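Local coordinates for protein kallikrein-10 (Homo sapiens, PDB 5LPE) that is a secreted, zymogen-like serine peptidase of the trypsin family that is inhibited by zinc and has a tumour-suppressor role in breast and prostate cancer, at residues H94-L99 and V216-C221; L114-R119 and K222-I227; P16-L21 and G188-C193; Q36-T41 and N228-S233. All blocks are in the same frame, centred on the assembly; numbering follows the deposited sequence.

The four contacts lie 10 to 14 Å apart, centre to centre, in a chain folded as the two antiparallel barrels of a chymotrypsin-like peptidase. Interactions 1 and 3 bridge the barrels: strands 97-101 and 18-23 belong to the first, 215-219 and 190-193 to the second. Interactions 2 and 4 share the C-terminal helix 224-230, laid on the connecting segment between barrels and on the first barrel respectively. Along the chain, interactions 1 and 2 are nested inside the long loop that interaction 4 closes, while interaction 3 crosses all the others. Interactions 1 and 3 thus join the halves near the zinc-bound active site, and interactions 2 and 4 fasten the C-terminal helix.

Interaction 1: H94-L99 and V216-C221; sequences HDLMLL and VYTQIC. With ZN (zinc ion), chain F.
Leu96 turns its side chain onto Thr218 and Ile220, and these three residues make the close-packed half of the contact. The CD1 methyl of Leu96 rests on Thr218 CG2 at 3.3 Å and also meets Ile220 CD1, 4.0 Å away, with the side chains crossing at a slant. Leucine and isoleucine suit a place that is wholly buried, and Trp226 and Leu40 close in on Leu96 from outside the pair. Threonine serves two neighbours at once: with CG2 anti to its backbone N and OG1 beside it (chi1 -54°), the methyl faces Leu96 while the hydroxyl turns to Asp95.

Across the two segments the polar link is looser. Thr218 OG1 gives a weak hydrogen bond, 3.5 Å, to the backbone O of Asp95, and it lies 3.3 Å from Asp95 OD1. The carboxylate has firmer partners. Asp95 OD2 binds the zinc ion at 2.1 Å, with His44 and Asp92 completing the protein ligands, and the same oxygen is hydrogen-bonded to Ser202 OG from strand 196-203. Asp95 CG sits between the backbone N and the carbonyl carbon (chi1 53°), which carries the carboxylate past Thr218 to the metal.

Asp95 and His44 are, by similarity, members of the charge relay system, in which the histidine ND1 normally faces the aspartate directly. Here ND1 of His44 and OD2 of Asp95 are both taken up as zinc ligands, an arrangement that would interrupt the relay and is consistent with inhibition by zinc.

Interaction 2: L114-R119 and K222-I227; sequences LQLPYR and KYMSWI
Met224 reaches across from the start of the C-terminal helix and sets its thioether across Leu116 and Pro117 at a slant. Its CE methyl rests against Leu116, 3.5 Å from CB and 3.6 Å from CD1. Behind it the sulfur faces the proline ring, with SD 4.0 Å from both CG and CD of Pro117, while Met224 CG passes 3.7 Å from the carbonyl O of Pro117. Bends at chi2 (-46°) and chi3 (-71°) fold the chain so that sulfur and methyl each find a different residue, something an unbranched, flexible methionine does easily. The segment 114-119 belongs to the connection between the two barrels of the chymotrypsin fold, and the helix that begins after Tyr223, its N-cap residue, packs over it. Cut back to an alanine here, the chain would lack CG, sulfur and methyl, which would probably open a gap beside Leu116 and Pro117. One turn further on, Ile227 presents CG2 to Leu116 CD1 at 4.3 Å, with its own N bonded to the O of Tyr223. Leucine fits between helix and sheet, since Leu116 also touches Val34 of strand 26-35. Proline offers a rigid, compact apolar ring in an extended connection, and Pro117 further touches Gln198.

Interaction 3: P16-L21 and G188-C193; sequences PWQVSL and GGPLVC
The indole of Trp17 meets Val192 and Pro190 obliquely, and Pro16 CD lies over one of its faces, toward the rim. The nearest of these approaches from segment 188-193 is Val192 CG2, 4.0 Å from Trp17 NE1; Pro190 CG stands 4.4 Å from Trp17 CD1. The second flat group is the amide of Gln18, set against the ring of Pro190: OE1 comes 3.4 Å from CG, and NE2 lies 3.9 Å from CD. Gln18 reaches it with CG anti to the backbone N (chi1 -159°) and a bend at chi2 (71°). A long polar residue suits this buried spot because NE2 also gives a weak hydrogen bond to the backbone O of Ala130. A leucine in its place would offer no N-H and would probably leave that carbonyl without this partner. Pro190 supplies a compact apolar ring just beyond two glycines, and the run Ser187-Gly188-Gly189-Pro190, which opens with the serine that is catalytic by similarity, matches the SGGP part of the family's GDSGGP signature. From there strand 190-193 of the second barrel packs against the start of strand 18-23 of the first, at the barrel interface characteristic of the chymotrypsin fold.

Interaction 4: Q36-T41 and N228-S233; sequences QSWVLT and NKVIRS
Trp38 lays one face of its indole over the backbone of Ile231: Ile231 CA sits 3.8 Å from the centroid of the five-membered ring and 21° off its normal, a CH-pi contact. With CG anti to the carbonyl carbon and beside the backbone N (chi1 -72°), the indole of Trp38 swings out to reach it. The side chain of Ile231 continues beneath the same end of the indole, where CG2 is 3.3 Å from Trp38 CD1, and the two side chains run past each other in opposite directions. At the six-membered end, Val230 CG2 packs 3.6 Å from Trp38 CZ3. The carbonyl O of Val230 approaches the ring obliquely, 3.3 Å from CZ2. A broad tryptophan is suited to bridging two successive residues, and the branched valine and isoleucine fill in along it.

Arg232 adds a contact at the edge, its NH2 4.1 Å from Trp38 CZ2. A weak hydrogen bond of 3.3 Å runs from Arg232 NE to the O of Val230. Further out, the chain leaves helical geometry at Arg232, while its N keeps a weak bond to the O of Lys229. Ser233 OG then reaches back, again weakly, to Asn228 OD1.

Trp38 and Arg232 both touch Arg72 of strand 66-75. Val230 packs on Leu98 of strand 97-101 and Ile231 on Val34 of strand 26-35, so this last part of the C-terminal helix and the residues after it lie across strand 38-41 and its two neighbours in the first barrel.

Interaction 1: H94-L99 and V216-C221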
loop_
_atom_site.group_PDB
_atom_site.type_symbol
_atom_site.label_atom_id
_atom_site.label_comp_id
_atom_site.label_asym_id
_atom_site.label_seq_id
_atom_site.Cartn_x
_atom_site.Cartn_y
_atom_site.Cartn_z
ATOM N N HIS A 94 8.744 0.838 -10.585
ATOM C CA HIS A 94 9.430 0.505 -9.332
ATOM C C HIS A 94 9.123 1.519 -8.229
ATOM O O HIS A 94 10.010 1.885 -7.453
ATOM C CB HIS A 94 10.954 0.401 -9.501
ATOM C CG HIS A 94 11.422 -0.738 -10.355
ATOM N ND1 HIS A 94 11.130 -2.056 -10.074
ATOM C CD2 HIS A 94 12.202 -0.753 -11.464
ATOM C CE1 HIS A 94 11.694 -2.833 -10.984
ATOM N NE2 HIS A 94 12.348 -2.065 -11.840
ATOM N N ASP A 95 7.870 1.973 -8.106
ATOM C CA ASP A 95 7.653 3.031 -7.122
ATOM C C ASP A 95 7.366 2.355 -5.793
ATOM O O ASP A 95 6.244 1.941 -5.503
ATOM C CB ASP A 95 6.565 4.029 -7.525
ATOM C CG ASP A 95 5.253 3.387 -7.882
ATOM O OD1 ASP A 95 5.229 2.155 -8.109
ATOM O OD2 ASP A 95 4.247 4.138 -7.957
ATOM N N LEU A 96 8.399 2.359 -4.961
ATOM C CA LEU A 96 8.462 1.799 -3.626
ATOM C C LEU A 96 9.373 2.721 -2.845
ATOM O O LEU A 96 10.398 3.166 -3.361
ATOM C CB LEU A 96 9.040 0.385 -3.629
ATOM C CG LEU A 96 8.108 -0.724 -3.174
ATOM C CD1 LEU A 96 6.817 -0.628 -3.935
ATOM C CD2 LEU A 96 8.794 -2.054 -3.388
ATOM N N MET A 97 9.000 3.019 -1.616
ATOM C CA MET A 97 9.822 3.887 -0.792
ATOM C C MET A 97 9.700 3.375 0.633
ATOM O O MET A 97 8.596 3.046 1.088
ATOM C CB MET A 97 9.362 5.343 -0.923
ATOM C CG MET A 97 10.133 6.342 -0.126
ATOM S SD MET A 97 9.501 8.039 -0.301
ATOM C CE MET A 97 7.778 7.851 0.113
ATOM N N LEU A 98 10.831 3.267 1.318
ATOM C CA LEU A 98 10.841 2.853 2.709
ATOM C C LEU A 98 11.038 4.094 3.565
ATOM O O LEU A 98 11.994 4.855 3.363
ATOM C CB LEU A 98 11.905 1.781 2.965
ATOM C CG LEU A 98 11.352 0.414 2.535
ATOM C CD1 LEU A 98 12.423 -0.617 2.286
ATOM C CD2 LEU A 98 10.344 -0.095 3.569
ATOM N N LEU A 99 10.095 4.325 4.473
ATOM C CA LEU A 99 10.137 5.439 5.408
ATOM C C LEU A 99 10.597 4.926 6.765
ATOM O O LEU A 99 9.996 3.996 7.317
ATOM C CB LEU A 99 8.763 6.097 5.522
ATOM C CG LEU A 99 8.352 6.880 4.277
ATOM C CD1 LEU A 99 7.389 7.981 4.628
ATOM C CD2 LEU A 99 9.557 7.465 3.558
ATOM N N VAL A 216 -3.288 -0.915 -10.193
ATOM C CA VAL A 216 -1.959 -1.423 -10.485
ATOM C C VAL A 216 -1.148 -1.292 -9.208
ATOM O O VAL A 216 -0.888 -0.177 -8.737
ATOM C CB VAL A 216 -1.298 -0.686 -11.656
ATOM C CG1 VAL A 216 0.158 -1.135 -11.819
ATOM C CG2 VAL A 216 -2.068 -0.941 -12.927
ATOM N N TYR A 217 -0.761 -2.434 -8.642
ATOM C CA TYR A 217 -0.009 -2.507 -7.403
ATOM C C TYR A 217 1.403 -2.995 -7.687
ATOM O O TYR A 217 1.633 -3.784 -8.613
ATOM C CB TYR A 217 -0.676 -3.448 -6.411
ATOM C CG TYR A 217 -1.972 -2.938 -5.842
ATOM C CD1 TYR A 217 -3.160 -3.022 -6.563
ATOM C CD2 TYR A 217 -2.019 -2.412 -4.554
ATOM C CE1 TYR A 217 -4.352 -2.563 -6.028
ATOM C CE2 TYR A 217 -3.213 -1.950 -3.998
ATOM C CZ TYR A 217 -4.381 -2.026 -4.740
ATOM O OH TYR A 217 -5.574 -1.558 -4.198
ATOM N N THR A 218 2.353 -2.515 -6.893
ATOM C CA THR A 218 3.695 -3.061 -6.969
ATOM C C THR A 218 3.691 -4.455 -6.353
ATOM O O THR A 218 3.135 -4.659 -5.275
ATOM C CB THR A 218 4.692 -2.151 -6.256
ATOM O OG1 THR A 218 4.591 -0.824 -6.788
ATOM C CG2 THR A 218 6.124 -2.667 -6.468
ATOM N N GLN A 219 4.288 -5.428 -7.034
ATOM C CA GLN A 219 4.268 -6.792 -6.526
ATOM C C GLN A 219 5.399 -6.930 -5.512
ATOM O O GLN A 219 6.575 -6.925 -5.879
ATOM C CB GLN A 219 4.425 -7.764 -7.688
ATOM C CG GLN A 219 4.179 -9.205 -7.382
ATOM C CD GLN A 219 4.313 -10.046 -8.624
ATOM O OE1 GLN A 219 4.921 -9.624 -9.605
ATOM N NE2 GLN A 219 3.749 -11.239 -8.588
ATOM N N ILE A 220 5.044 -7.107 -4.238
ATOM C CA ILE A 220 6.005 -6.923 -3.149
ATOM C C ILE A 220 6.903 -8.153 -2.965
ATOM O O ILE A 220 8.025 -8.027 -2.467
ATOM C CB ILE A 220 5.248 -6.543 -1.856
ATOM C CG1 ILE A 220 4.416 -5.270 -2.072
ATOM C CG2 ILE A 220 6.182 -6.276 -0.698
ATOM C CD1 ILE A 220 5.211 -4.008 -2.453
ATOM N N CYS A 221 6.438 -9.346 -3.362
ATOM C CA CYS A 221 7.214 -10.587 -3.322
ATOM C C CYS A 221 8.381 -10.593 -4.295
ATOM O O CYS A 221 9.163 -11.549 -4.274
ATOM C CB CYS A 221 6.337 -11.790 -3.654
ATOM S SG CYS A 221 5.792 -11.805 -5.394
HETATM ZN ZN ZN F . 3.528 5.990 -8.500
#

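Interaction 2: L114-R119 and K222-I227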
loop_
_atom_site.group_PDB
_atom_site.type_symbol
_atom_site.label_atom_id
_atom_site.label_comp_id
_atom_site.label_asym_id
_atom_site.label_seq_id
_atom_site.Cartn_x
_atom_site.Cartn_y
_atom_site.Cartn_z
ATOM N N LEU A 114 2.793 -5.669 9.483
ATOM C CA LEU A 114 2.188 -6.628 8.559
ATOM C C LEU A 114 3.262 -7.582 8.040
ATOM O O LEU A 114 4.282 -7.137 7.496
ATOM C CB LEU A 114 1.503 -5.899 7.394
ATOM C CG LEU A 114 0.212 -6.376 6.710
ATOM C CD1 LEU A 114 0.183 -5.814 5.294
ATOM C CD2 LEU A 114 -0.062 -7.876 6.773
ATOM N N GLN A 115 3.046 -8.884 8.244
ATOM C CA GLN A 115 3.966 -9.882 7.728
ATOM C C GLN A 115 4.204 -9.638 6.237
ATOM O O GLN A 115 3.258 -9.461 5.472
ATOM C CB GLN A 115 3.384 -11.276 7.968
ATOM C CG GLN A 115 4.302 -12.434 7.600
ATOM C CD GLN A 115 3.611 -13.764 7.757
ATOM O OE1 GLN A 115 4.229 -14.757 8.152
ATOM N NE2 GLN A 115 2.320 -13.803 7.427
ATOM N N LEU A 116 5.475 -9.583 5.844
ATOM C CA LEU A 116 5.888 -9.468 4.453
ATOM C C LEU A 116 5.622 -10.763 3.677
ATOM O O LEU A 116 5.524 -11.839 4.263
ATOM C CB LEU A 116 7.366 -9.105 4.417
ATOM C CG LEU A 116 7.698 -7.699 4.896
ATOM C CD1 LEU A 116 9.163 -7.594 5.268
ATOM C CD2 LEU A 116 7.274 -6.683 3.833
ATOM N N PRO A 117 5.482 -10.688 2.351
ATOM C CA PRO A 117 5.208 -11.909 1.579
ATOM C C PRO A 117 6.398 -12.854 1.626
ATOM O O PRO A 117 7.541 -12.438 1.429
ATOM C CB PRO A 117 4.963 -11.390 0.152
ATOM C CG PRO A 117 5.750 -10.171 0.074
ATOM C CD PRO A 117 5.662 -9.525 1.466
ATOM N N TYR A 118 6.119 -14.121 1.916
ATOM C CA TYR A 118 7.064 -15.221 1.789
ATOM C C TYR A 118 6.877 -15.980 0.476
ATOM O O TYR A 118 7.528 -17.010 0.259
ATOM C CB TYR A 118 6.952 -16.158 2.995
ATOM C CG TYR A 118 5.573 -16.715 3.231
ATOM C CD1 TYR A 118 4.622 -16.009 3.948
ATOM C CD2 TYR A 118 5.221 -17.957 2.733
ATOM C CE1 TYR A 118 3.375 -16.526 4.162
ATOM C CE2 TYR A 118 3.970 -18.482 2.941
ATOM C CZ TYR A 118 3.054 -17.767 3.656
ATOM O OH TYR A 118 1.805 -18.309 3.861
ATOM N N ARG A 119 6.037 -15.462 -0.416
ATOM C CA ARG A 119 5.435 -16.179 -1.530
ATOM C C ARG A 119 4.682 -15.147 -2.366
ATOM O O ARG A 119 4.269 -14.105 -1.850
ATOM C CB ARG A 119 4.480 -17.243 -0.967
ATOM C CG ARG A 119 3.973 -18.356 -1.855
ATOM C CD ARG A 119 2.841 -19.118 -1.098
ATOM N NE ARG A 119 1.697 -18.254 -0.776
ATOM C CZ ARG A 119 0.822 -17.806 -1.679
ATOM N NH1 ARG A 119 0.965 -18.139 -2.959
ATOM N NH2 ARG A 119 -0.191 -17.022 -1.315
ATOM N N LYS A 222 8.477 -9.598 -5.183
ATOM C CA LYS A 222 9.642 -9.421 -6.041
ATOM C C LYS A 222 10.677 -8.471 -5.460
ATOM O O LYS A 222 11.763 -8.346 -6.035
ATOM C CB LYS A 222 9.223 -8.881 -7.416
ATOM C CG LYS A 222 8.015 -9.577 -8.043
ATOM C CD LYS A 222 8.261 -11.062 -8.197
ATOM C CE LYS A 222 7.515 -11.618 -9.382
ATOM N NZ LYS A 222 7.826 -13.066 -9.487
ATOM N N TYR A 223 10.337 -7.740 -4.405
ATOM C CA TYR A 223 11.207 -6.733 -3.811
ATOM C C TYR A 223 11.826 -7.144 -2.475
ATOM O O TYR A 223 12.468 -6.316 -1.820
ATOM C CB TYR A 223 10.443 -5.407 -3.714
ATOM C CG TYR A 223 10.203 -4.840 -5.105
ATOM C CD1 TYR A 223 9.109 -5.234 -5.857
ATOM C CD2 TYR A 223 11.112 -3.963 -5.693
ATOM C CE1 TYR A 223 8.899 -4.749 -7.128
ATOM C CE2 TYR A 223 10.904 -3.461 -6.990
ATOM C CZ TYR A 223 9.792 -3.862 -7.693
ATOM O OH TYR A 223 9.553 -3.407 -8.967
ATOM N N MET A 224 11.629 -8.388 -2.035
ATOM C CA MET A 224 12.023 -8.765 -0.676
ATOM C C MET A 224 13.524 -8.588 -0.425
ATOM O O MET A 224 13.931 -8.227 0.687
ATOM C CB MET A 224 11.600 -10.202 -0.385
ATOM C CG MET A 224 10.102 -10.340 -0.271
ATOM S SD MET A 224 9.524 -9.012 0.764
ATOM C CE MET A 224 10.161 -9.554 2.358
ATOM N N SER A 225 14.360 -8.848 -1.435
ATOM C CA SER A 225 15.796 -8.658 -1.265
ATOM C C SER A 225 16.106 -7.243 -0.810
ATOM O O SER A 225 16.820 -7.037 0.177
ATOM C CB SER A 225 16.536 -8.970 -2.566
ATOM O OG SER A 225 16.498 -10.360 -2.850
ATOM N N TRP A 226 15.570 -6.251 -1.523
ATOM C CA TRP A 226 15.816 -4.853 -1.182
ATOM C C TRP A 226 15.158 -4.480 0.141
ATOM O O TRP A 226 15.794 -3.852 0.985
ATOM C CB TRP A 226 15.327 -3.946 -2.319
ATOM C CG TRP A 226 15.388 -2.490 -2.018
ATOM C CD1 TRP A 226 16.507 -1.709 -1.977
ATOM C CD2 TRP A 226 14.283 -1.622 -1.735
ATOM N NE1 TRP A 226 16.169 -0.412 -1.677
ATOM C CE2 TRP A 226 14.808 -0.330 -1.522
ATOM C CE3 TRP A 226 12.907 -1.812 -1.630
ATOM C CZ2 TRP A 226 14.003 0.761 -1.205
ATOM C CZ3 TRP A 226 12.111 -0.720 -1.323
ATOM C CH2 TRP A 226 12.664 0.546 -1.111
ATOM N N ILE A 227 13.894 -4.877 0.352
ATOM C CA ILE A 227 13.154 -4.427 1.535
ATOM C C ILE A 227 13.830 -4.905 2.813
ATOM O O ILE A 227 13.954 -4.159 3.788
ATOM C CB ILE A 227 11.688 -4.893 1.477
ATOM C CG1 ILE A 227 10.958 -4.208 0.341
ATOM C CG2 ILE A 227 10.973 -4.587 2.796
ATOM C CD1 ILE A 227 9.486 -4.490 0.347
#

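Interaction 3: P16-L21 and G188-C193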
loop_
_atom_site.group_PDB
_atom_site.type_symbol
_atom_site.label_atom_id
_atom_site.label_comp_id
_atom_site.label_asym_id
_atom_site.label_seq_id
_atom_site.Cartn_x
_atom_site.Cartn_y
_atom_site.Cartn_z
ATOM N N PRO A 16 -4.093 -3.271 11.813
ATOM C CA PRO A 16 -3.200 -2.550 12.737
ATOM C C PRO A 16 -1.962 -1.987 12.071
ATOM O O PRO A 16 -1.274 -1.159 12.675
ATOM C CB PRO A 16 -2.822 -3.623 13.764
ATOM C CG PRO A 16 -2.871 -4.893 12.985
ATOM C CD PRO A 16 -4.034 -4.728 12.037
ATOM N N TRP A 17 -1.640 -2.441 10.871
ATOM C CA TRP A 17 -0.507 -1.979 10.081
ATOM C C TRP A 17 -0.833 -0.777 9.203
ATOM O O TRP A 17 0.065 -0.257 8.541
ATOM C CB TRP A 17 -0.037 -3.127 9.189
ATOM C CG TRP A 17 -1.218 -3.768 8.494
ATOM C CD1 TRP A 17 -1.894 -3.281 7.417
ATOM C CD2 TRP A 17 -1.883 -4.985 8.864
ATOM N NE1 TRP A 17 -2.926 -4.126 7.083
ATOM C CE2 TRP A 17 -2.935 -5.181 7.954
ATOM C CE3 TRP A 17 -1.674 -5.937 9.860
ATOM C CZ2 TRP A 17 -3.775 -6.280 8.017
ATOM C CZ3 TRP A 17 -2.506 -7.017 9.919
ATOM C CH2 TRP A 17 -3.541 -7.185 9.007
ATOM N N GLN A 18 -2.094 -0.358 9.143
ATOM C CA GLN A 18 -2.475 0.794 8.335
ATOM C C GLN A 18 -1.787 2.060 8.830
ATOM O O GLN A 18 -1.758 2.336 10.031
ATOM C CB GLN A 18 -3.993 0.981 8.369
ATOM C CG GLN A 18 -4.548 1.787 7.218
ATOM C CD GLN A 18 -4.487 1.043 5.894
ATOM O OE1 GLN A 18 -4.043 -0.110 5.836
ATOM N NE2 GLN A 18 -4.953 1.699 4.818
ATOM N N VAL A 19 -1.242 2.842 7.893
ATOM C CA VAL A 19 -0.470 4.046 8.198
ATOM C C VAL A 19 -0.930 5.167 7.278
ATOM O O VAL A 19 -1.010 4.979 6.059
ATOM C CB VAL A 19 1.049 3.826 8.034
ATOM C CG1 VAL A 19 1.796 5.135 8.258
ATOM C CG2 VAL A 19 1.567 2.746 8.993
ATOM N N SER A 20 -1.221 6.330 7.857
ATOM C CA SER A 20 -1.485 7.547 7.098
ATOM C C SER A 20 -0.258 8.443 7.155
ATOM O O SER A 20 0.295 8.676 8.236
ATOM C CB SER A 20 -2.706 8.288 7.641
ATOM O OG SER A 20 -2.752 8.232 9.051
ATOM N N LEU A 21 0.169 8.930 5.996
ATOM C CA LEU A 21 1.352 9.771 5.877
ATOM C C LEU A 21 0.915 11.189 5.562
ATOM O O LEU A 21 0.110 11.412 4.650
ATOM C CB LEU A 21 2.298 9.253 4.790
ATOM C CG LEU A 21 3.025 7.952 5.092
ATOM C CD1 LEU A 21 3.658 7.389 3.849
ATOM C CD2 LEU A 21 4.077 8.192 6.151
ATOM N N GLY A 188 -0.410 4.415 -1.897
ATOM C CA GLY A 188 0.574 3.852 -1.022
ATOM C C GLY A 188 -0.036 2.774 -0.172
ATOM O O GLY A 188 0.647 2.087 0.481
ATOM N N GLY A 189 -1.349 2.663 -0.218
ATOM C CA GLY A 189 -2.115 1.709 0.530
ATOM C C GLY A 189 -1.775 0.289 0.257
ATOM O O GLY A 189 -1.337 -0.014 -0.805
ATOM N N PRO A 190 -1.965 -0.580 1.245
ATOM C CA PRO A 190 -1.622 -1.999 1.043
ATOM C C PRO A 190 -2.702 -2.822 0.348
ATOM O O PRO A 190 -3.898 -2.596 0.503
ATOM C CB PRO A 190 -1.402 -2.508 2.474
ATOM C CG PRO A 190 -2.194 -1.591 3.356
ATOM C CD PRO A 190 -2.328 -0.274 2.651
ATOM N N LEU A 191 -2.258 -3.831 -0.386
ATOM C CA LEU A 191 -3.106 -4.948 -0.802
ATOM C C LEU A 191 -2.696 -6.159 0.034
ATOM O O LEU A 191 -1.561 -6.638 -0.064
ATOM C CB LEU A 191 -2.970 -5.230 -2.298
ATOM C CG LEU A 191 -3.790 -6.387 -2.888
ATOM C CD1 LEU A 191 -4.325 -6.043 -4.236
ATOM C CD2 LEU A 191 -2.920 -7.588 -3.032
ATOM N N VAL A 192 -3.609 -6.645 0.860
ATOM C CA VAL A 192 -3.359 -7.782 1.735
ATOM C C VAL A 192 -4.015 -9.022 1.130
ATOM O O VAL A 192 -5.151 -8.951 0.653
ATOM C CB VAL A 192 -3.884 -7.495 3.156
ATOM C CG1 VAL A 192 -3.516 -8.610 4.130
ATOM C CG2 VAL A 192 -3.372 -6.133 3.657
ATOM N N CYS A 193 -3.294 -10.150 1.122
ATOM C CA CYS A 193 -3.853 -11.456 0.769
ATOM C C CYS A 193 -3.491 -12.452 1.858
ATOM O O CYS A 193 -2.309 -12.730 2.072
ATOM C CB CYS A 193 -3.330 -11.977 -0.571
ATOM S SG CYS A 193 -3.281 -10.806 -1.923
#

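Interaction 4: Q36-T41 and N228-S233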
loop_
_atom_site.group_PDB
_atom_site.type_symbol
_atom_site.label_atom_id
_atom_site.label_comp_id
_atom_site.label_asym_id
_atom_site.label_seq_id
_atom_site.Cartn_x
_atom_site.Cartn_y
_atom_site.Cartn_z
ATOM N N GLN A 36 8.740 -2.238 13.233
ATOM C CA GLN A 36 8.392 -1.243 14.243
ATOM C C GLN A 36 8.965 0.134 13.907
ATOM O O GLN A 36 8.445 1.149 14.375
ATOM C CB GLN A 36 8.863 -1.699 15.619
ATOM C CG GLN A 36 10.346 -2.046 15.667
ATOM C CD GLN A 36 10.812 -2.408 17.054
ATOM O OE1 GLN A 36 10.023 -2.838 17.893
ATOM N NE2 GLN A 36 12.096 -2.248 17.304
ATOM N N SER A 37 10.076 0.189 13.177
ATOM C CA SER A 37 10.658 1.453 12.741
ATOM C C SER A 37 10.471 1.781 11.262
ATOM O O SER A 37 10.988 2.809 10.818
ATOM C CB SER A 37 12.147 1.496 13.098
ATOM O OG SER A 37 12.290 1.896 14.446
ATOM N N TRP A 38 9.778 0.950 10.477
ATOM C CA TRP A 38 9.785 1.107 9.029
ATOM C C TRP A 38 8.394 1.041 8.426
ATOM O O TRP A 38 7.597 0.160 8.756
ATOM C CB TRP A 38 10.639 0.046 8.366
ATOM C CG TRP A 38 12.078 0.246 8.575
ATOM C CD1 TRP A 38 12.842 -0.305 9.549
ATOM C CD2 TRP A 38 12.953 1.055 7.776
ATOM N NE1 TRP A 38 14.143 0.099 9.402
ATOM C CE2 TRP A 38 14.235 0.942 8.326
ATOM C CE3 TRP A 38 12.771 1.853 6.634
ATOM C CZ2 TRP A 38 15.332 1.598 7.786
ATOM C CZ3 TRP A 38 13.854 2.508 6.108
ATOM C CH2 TRP A 38 15.121 2.376 6.676
ATOM N N VAL A 39 8.132 1.964 7.502
ATOM C CA VAL A 39 6.881 2.027 6.765
ATOM C C VAL A 39 7.214 1.959 5.285
ATOM O O VAL A 39 8.223 2.517 4.845
ATOM C CB VAL A 39 6.081 3.297 7.096
ATOM C CG1 VAL A 39 4.809 3.367 6.252
ATOM C CG2 VAL A 39 5.731 3.330 8.559
ATOM N N LEU A 40 6.397 1.241 4.523
ATOM C CA LEU A 40 6.609 1.121 3.095
ATOM C C LEU A 40 5.435 1.732 2.358
ATOM O O LEU A 40 4.274 1.533 2.732
ATOM C CB LEU A 40 6.794 -0.323 2.652
ATOM C CG LEU A 40 7.055 -0.508 1.146
ATOM C CD1 LEU A 40 8.471 -0.888 0.829
ATOM C CD2 LEU A 40 6.172 -1.598 0.664
ATOM N N THR A 41 5.755 2.459 1.294
ATOM C CA THR A 41 4.772 3.168 0.504
ATOM C C THR A 41 5.323 3.347 -0.907
ATOM O O THR A 41 6.454 2.960 -1.210
ATOM C CB THR A 41 4.431 4.511 1.161
ATOM O OG1 THR A 41 3.437 5.193 0.385
ATOM C CG2 THR A 41 5.670 5.380 1.289
ATOM N N ASN A 228 14.272 -6.154 2.830
ATOM C CA ASN A 228 14.949 -6.660 4.011
ATOM C C ASN A 228 16.296 -5.992 4.205
ATOM O O ASN A 228 16.778 -5.887 5.341
ATOM C CB ASN A 228 15.092 -8.178 3.910
ATOM C CG ASN A 228 13.830 -8.892 4.325
ATOM O OD1 ASN A 228 13.174 -8.489 5.290
ATOM N ND2 ASN A 228 13.466 -9.945 3.593
ATOM N N LYS A 229 16.900 -5.508 3.121
ATOM C CA LYS A 229 18.238 -4.945 3.217
ATOM C C LYS A 229 18.222 -3.527 3.779
ATOM O O LYS A 229 19.080 -3.188 4.599
ATOM C CB LYS A 229 18.931 -4.987 1.854
ATOM C CG LYS A 229 20.366 -4.487 1.901
ATOM C CD LYS A 229 21.178 -4.995 0.725
ATOM C CE LYS A 229 21.104 -4.059 -0.486
ATOM N NZ LYS A 229 21.570 -4.768 -1.723
ATOM N N VAL A 230 17.267 -2.684 3.385
ATOM C CA VAL A 230 17.275 -1.332 3.946
ATOM C C VAL A 230 16.732 -1.348 5.370
ATOM O O VAL A 230 17.253 -0.656 6.252
ATOM C CB VAL A 230 16.533 -0.310 3.039
ATOM C CG1 VAL A 230 16.072 -0.914 1.726
ATOM C CG2 VAL A 230 15.395 0.351 3.741
ATOM N N ILE A 231 15.705 -2.161 5.630
ATOM C CA ILE A 231 15.241 -2.337 6.995
ATOM C C ILE A 231 16.345 -2.929 7.883
ATOM O O ILE A 231 16.236 -2.882 9.117
ATOM C CB ILE A 231 13.940 -3.171 6.949
ATOM C CG1 ILE A 231 12.902 -2.443 6.097
ATOM C CG2 ILE A 231 13.304 -3.369 8.327
ATOM C CD1 ILE A 231 11.631 -3.200 6.000
ATOM N N ARG A 232 17.405 -3.508 7.302
ATOM C CA ARG A 232 18.450 -4.194 8.061
ATOM C C ARG A 232 17.872 -5.382 8.818
ATOM O O ARG A 232 18.629 -6.108 9.453
ATOM C CB ARG A 232 19.211 -3.279 9.036
ATOM C CG ARG A 232 20.671 -3.015 8.645
ATOM C CD ARG A 232 20.868 -1.654 7.960
ATOM N NE ARG A 232 19.857 -0.659 8.332
ATOM C CZ ARG A 232 19.763 -0.075 9.527
ATOM N NH1 ARG A 232 20.612 -0.382 10.488
ATOM N NH2 ARG A 232 18.812 0.812 9.774
ATOM N N SER A 233 16.555 -5.609 8.744
ATOM C CA SER A 233 15.815 -6.769 9.246
ATOM C C SER A 233 16.248 -8.045 8.551
ATOM O O SER A 233 15.535 -9.059 8.606
ATOM C CB SER A 233 14.311 -6.590 9.083
ATOM O OG SER A 233 14.012 -6.240 7.744
#